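Local coordinates for cobalamin biosynthesis protein CobN (Mycobacterium tuberculosis, PDB 7C6O), which probably serves as the large, catalytic subunit of cobaltochelatase, the enzyme that inserts cobalt into the corrin ring during cobalamin biosynthesis, at residues S304-D307 and V308-V312; V910-D913 and A914-R917. All blocks are in the same frame, centred on the assembly; numbering follows the deposited sequence.

Interaction 1 of 2, residues S304-D307 and V308-V312; sequences SPLD and VASQV
Val308 N donates to Ser304 O across 2.9 Å, the first in a run of i-to-i+4 bonds that opens helix 305-313. Ala309 bonds likewise to Pro305, Ser310 to Leu306 and Gln311 to Asp307, and the turn over 309-312 is a wider, pi-type one. Ser304 is the N-cap: its OG accepts from Asp307 N at 3.1 Å, closing the first turn, where proline suits the next position because the first residue of a helix needs no N-H donor within it. Farther along, Ser310 turns its hydroxyl back on the helix. With chi1 at 59°, OG sits between the backbone N and the carbonyl carbon and donates to Leu306 O at 2.7 Å, from above the carbonyl plane, while Ser310 N reaches the same oxygen at 2.9 Å. Asp307 and Gln311, one turn apart, lie side by side and point the same way; strand 283-289 and the loop after it supply their outer partners, Thr290 OG1 for Asp307 OD1 and Cys288 O for Gln311 NE2. Carboxylate and amide planes stand 60° apart, and a water bridges all three side chains, donating to Asp307 OD1 (2.8 Å) and Ser310 OG (2.7 Å) and accepting from Gln311 NE2 (3.1 Å).

Interaction 2 of 2, residues V910-D913 and A914-R917; sequences VWDD and ASRR
Asp912 extends CG away from its own backbone N (chi1 175°), while Ser915 tucks OG back over its own backbone (chi1 66°), and the two side chains thereby meet across the bend. The carboxylate oxygen Asp912 OD2 takes two bonds from the same serine. Ser915 N points at it almost straight, 2.8 Å away with an angle of 177° at the hydrogen, and Ser915 OG donates from the anti side at 3.0 Å, tilted out of the carboxylate plane. A short acidic side chain suits this place, since it can span the turn and accept both donors. Ser915 OG also accepts from Arg917 N at 3.3 Å, an ST turn, so the hydroxyl joins the carboxylate to the returning backbone. The whole forms the connection of a beta hairpin between strands 907-911 and 918-923. Asp912 N donates to Arg917 O at 2.9 Å, whereas the bond from Arg916 N to Asp912 O is weak and bent. Arg916 takes positive phi, an unusual backbone shape for a residue with a side chain, as the chain reverses. Its carbonyl oxygen lies at the edge of the indole, 3.6 Å from Trp911 CD1, while Trp911 NE1 bonds to Pro851 O. The other charged ends have partners elsewhere in the chain: Asp913 OD1 forms a salt bridge with Arg853 NH2, and Arg917 NE with Asp846 OD2.

From the N terminus, the chain runs through strand 283-289 and helix 293-298 before reaching interaction 1, which closes the opening turns of helix 305-313. About 600 residues later, interaction 2 closes the short reversal between strands 907-911 and 918-923. The two are in series, neither nested nor crossing, and both belong to the part of the chain related to the CobN/magnesium chelatase family. The centres of interactions 1 and 2 are about 18 Å apart, and the nearest atoms of interactions 1 and 2 about 5 Å, without touching. Both contacts touch Lys848, through Ala309 and Arg917. Interaction 1 also packs Pro305 against helix 949-963, while in interaction 2 Arg916 touches Ala260 and Ala261, and Ala914 O takes a weak hydrogen bond from Lys258 NZ.

Interaction 1 of 2, residues S304-D307 and V308-V312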
loop_
_atom_site.group_PDB
_atom_site.type_symbol
_atom_site.label_atom_id
_atom_site.label_comp_id
_atom_site.label_asym_id
_atom_site.label_seq_id
_atom_site.Cartn_x
_atom_site.Cartn_y
_atom_site.Cartn_z
ATOM N N SER A 304 -0.802 12.642 -11.788
ATOM C CA SER A 304 0.605 12.781 -12.110
ATOM C C SER A 304 1.448 12.312 -10.926
ATOM O O SER A 304 0.984 12.319 -9.783
ATOM C CB SER A 304 0.934 14.234 -12.438
ATOM O OG SER A 304 0.856 15.028 -11.267
ATOM N N PRO A 305 2.694 11.898 -11.176
ATOM C CA PRO A 305 3.578 11.543 -10.049
ATOM C C PRO A 305 3.710 12.647 -9.010
ATOM O O PRO A 305 3.804 12.351 -7.812
ATOM C CB PRO A 305 4.912 11.241 -10.747
ATOM C CG PRO A 305 4.510 10.768 -12.112
ATOM C CD PRO A 305 3.316 11.611 -12.480
ATOM N N LEU A 306 3.708 13.915 -9.433
ATOM C CA LEU A 306 3.751 15.011 -8.469
ATOM C C LEU A 306 2.512 15.016 -7.583
ATOM O O LEU A 306 2.609 15.205 -6.363
ATOM C CB LEU A 306 3.891 16.350 -9.195
ATOM C CG LEU A 306 3.422 17.584 -8.417
ATOM C CD1 LEU A 306 4.345 17.884 -7.241
ATOM C CD2 LEU A 306 3.295 18.795 -9.336
ATOM N N ASP A 307 1.334 14.816 -8.178
ATOM C CA ASP A 307 0.106 14.853 -7.393
ATOM C C ASP A 307 -0.024 13.637 -6.483
ATOM O O ASP A 307 -0.591 13.748 -5.391
ATOM C CB ASP A 307 -1.104 14.974 -8.317
ATOM C CG ASP A 307 -1.236 16.364 -8.919
ATOM O OD1 ASP A 307 -0.408 17.239 -8.584
ATOM O OD2 ASP A 307 -2.165 16.581 -9.722
ATOM N N VAL A 308 0.496 12.479 -6.903
ATOM C CA VAL A 308 0.499 11.305 -6.031
ATOM C C VAL A 308 1.246 11.612 -4.741
ATOM O O VAL A 308 0.763 11.336 -3.636
ATOM C CB VAL A 308 1.113 10.093 -6.755
ATOM C CG1 VAL A 308 1.352 8.951 -5.764
ATOM C CG2 VAL A 308 0.221 9.643 -7.897
ATOM N N ALA A 309 2.438 12.202 -4.864
ATOM C CA ALA A 309 3.259 12.484 -3.693
ATOM C C ALA A 309 2.660 13.605 -2.848
ATOM O O ALA A 309 2.525 13.470 -1.627
ATOM C CB ALA A 309 4.681 12.842 -4.128
ATOM N N SER A 310 2.289 14.721 -3.480
ATOM C CA SER A 310 1.957 15.931 -2.737
ATOM C C SER A 310 0.513 15.982 -2.258
ATOM O O SER A 310 0.236 16.619 -1.235
ATOM C CB SER A 310 2.250 17.172 -3.590
ATOM O OG SER A 310 1.505 17.151 -4.795
ATOM N N GLN A 311 -0.423 15.340 -2.960
ATOM C CA GLN A 311 -1.824 15.406 -2.571
ATOM C C GLN A 311 -2.372 14.106 -2.005
ATOM O O GLN A 311 -3.520 14.091 -1.546
ATOM C CB GLN A 311 -2.691 15.838 -3.759
ATOM C CG GLN A 311 -2.446 17.272 -4.190
ATOM C CD GLN A 311 -3.460 17.747 -5.204
ATOM O OE1 GLN A 311 -4.665 17.715 -4.951
ATOM N NE2 GLN A 311 -2.980 18.182 -6.363
ATOM N N VAL A 312 -1.594 13.026 -2.013
ATOM C CA VAL A 312 -2.081 11.762 -1.472
ATOM C C VAL A 312 -1.088 11.198 -0.463
ATOM O O VAL A 312 -1.395 11.103 0.730
ATOM C CB VAL A 312 -2.366 10.750 -2.599
ATOM C CG1 VAL A 312 -2.838 9.424 -2.010
ATOM C CG2 VAL A 312 -3.419 11.298 -3.548
HETATM O O HOH W 1 0.067 18.809 -6.323
#

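Interaction 2 of 2, residues V910-D913 and A914-R917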
loop_
_atom_site.group_PDB
_atom_site.type_symbol
_atom_site.label_atom_id
_atom_site.label_comp_id
_atom_site.label_asym_id
_atom_site.label_seq_id
_atom_site.Cartn_x
_atom_site.Cartn_y
_atom_site.Cartn_z
ATOM N N VAL A 910 21.280 8.457 -6.124
ATOM C CA VAL A 910 21.815 9.746 -5.697
ATOM C C VAL A 910 20.744 10.431 -4.861
ATOM O O VAL A 910 19.633 10.675 -5.347
ATOM C CB VAL A 910 22.227 10.623 -6.892
ATOM C CG1 VAL A 910 22.723 11.979 -6.410
ATOM C CG2 VAL A 910 23.299 9.926 -7.713
ATOM N N TRP A 911 21.074 10.730 -3.608
ATOM C CA TRP A 911 20.125 11.303 -2.665
ATOM C C TRP A 911 20.369 12.794 -2.475
ATOM O O TRP A 911 21.506 13.271 -2.526
ATOM C CB TRP A 911 20.217 10.613 -1.301
ATOM C CG TRP A 911 19.766 9.185 -1.282
ATOM C CD1 TRP A 911 18.503 8.727 -1.043
ATOM C CD2 TRP A 911 20.581 8.026 -1.490
ATOM N NE1 TRP A 911 18.479 7.352 -1.097
ATOM C CE2 TRP A 911 19.742 6.897 -1.369
ATOM C CE3 TRP A 911 21.938 7.831 -1.770
ATOM C CZ2 TRP A 911 20.217 5.595 -1.520
ATOM C CZ3 TRP A 911 22.406 6.538 -1.919
ATOM C CH2 TRP A 911 21.548 5.436 -1.795
ATOM N N ASP A 912 19.280 13.523 -2.250
ATOM C CA ASP A 912 19.337 14.869 -1.690
ATOM C C ASP A 912 19.332 14.724 -0.173
ATOM O O ASP A 912 18.330 14.303 0.410
ATOM C CB ASP A 912 18.156 15.707 -2.169
ATOM C CG ASP A 912 18.105 17.069 -1.507
ATOM O OD1 ASP A 912 18.804 17.990 -1.982
ATOM O OD2 ASP A 912 17.371 17.219 -0.509
ATOM N N ASP A 913 20.451 15.064 0.470
ATOM C CA ASP A 913 20.591 14.778 1.895
ATOM C C ASP A 913 19.611 15.564 2.757
ATOM O O ASP A 913 19.299 15.126 3.869
ATOM C CB ASP A 913 22.026 15.045 2.352
ATOM C CG ASP A 913 22.950 13.871 2.076
ATOM O OD1 ASP A 913 22.494 12.886 1.459
ATOM O OD2 ASP A 913 24.130 13.931 2.483
ATOM N N ALA A 914 19.111 16.702 2.274
ATOM C CA ALA A 914 18.112 17.451 3.030
ATOM C C ALA A 914 16.793 16.687 3.104
ATOM O O ALA A 914 16.354 16.281 4.185
ATOM C CB ALA A 914 17.905 18.831 2.403
ATOM N N SER A 915 16.150 16.473 1.955
ATOM C CA SER A 915 14.848 15.817 1.908
ATOM C C SER A 915 14.933 14.296 1.971
ATOM O O SER A 915 13.899 13.647 2.172
ATOM C CB SER A 915 14.109 16.219 0.631
ATOM O OG SER A 915 14.783 15.712 -0.510
ATOM N N ARG A 916 16.127 13.723 1.802
ATOM C CA ARG A 916 16.380 12.285 1.718
ATOM C C ARG A 916 15.750 11.653 0.485
ATOM O O ARG A 916 15.682 10.421 0.393
ATOM C CB ARG A 916 15.915 11.543 2.976
ATOM C CG ARG A 916 16.487 12.130 4.255
ATOM C CD ARG A 916 16.097 11.322 5.473
ATOM N NE ARG A 916 16.486 12.002 6.702
ATOM C CZ ARG A 916 16.298 11.510 7.922
ATOM N NH1 ARG A 916 15.726 10.323 8.079
ATOM N NH2 ARG A 916 16.685 12.204 8.984
ATOM N N ARG A 917 15.309 12.458 -0.476
ATOM C CA ARG A 917 14.683 11.932 -1.676
ATOM C C ARG A 917 15.736 11.543 -2.709
ATOM O O ARG A 917 16.831 12.114 -2.761
ATOM C CB ARG A 917 13.706 12.961 -2.255
ATOM C CG ARG A 917 12.520 13.234 -1.326
ATOM C CD ARG A 917 11.501 14.197 -1.919
ATOM N NE ARG A 917 10.166 13.935 -1.386
ATOM C CZ ARG A 917 9.077 14.636 -1.688
ATOM N NH1 ARG A 917 9.154 15.669 -2.518
ATOM N NH2 ARG A 917 7.907 14.306 -1.153
#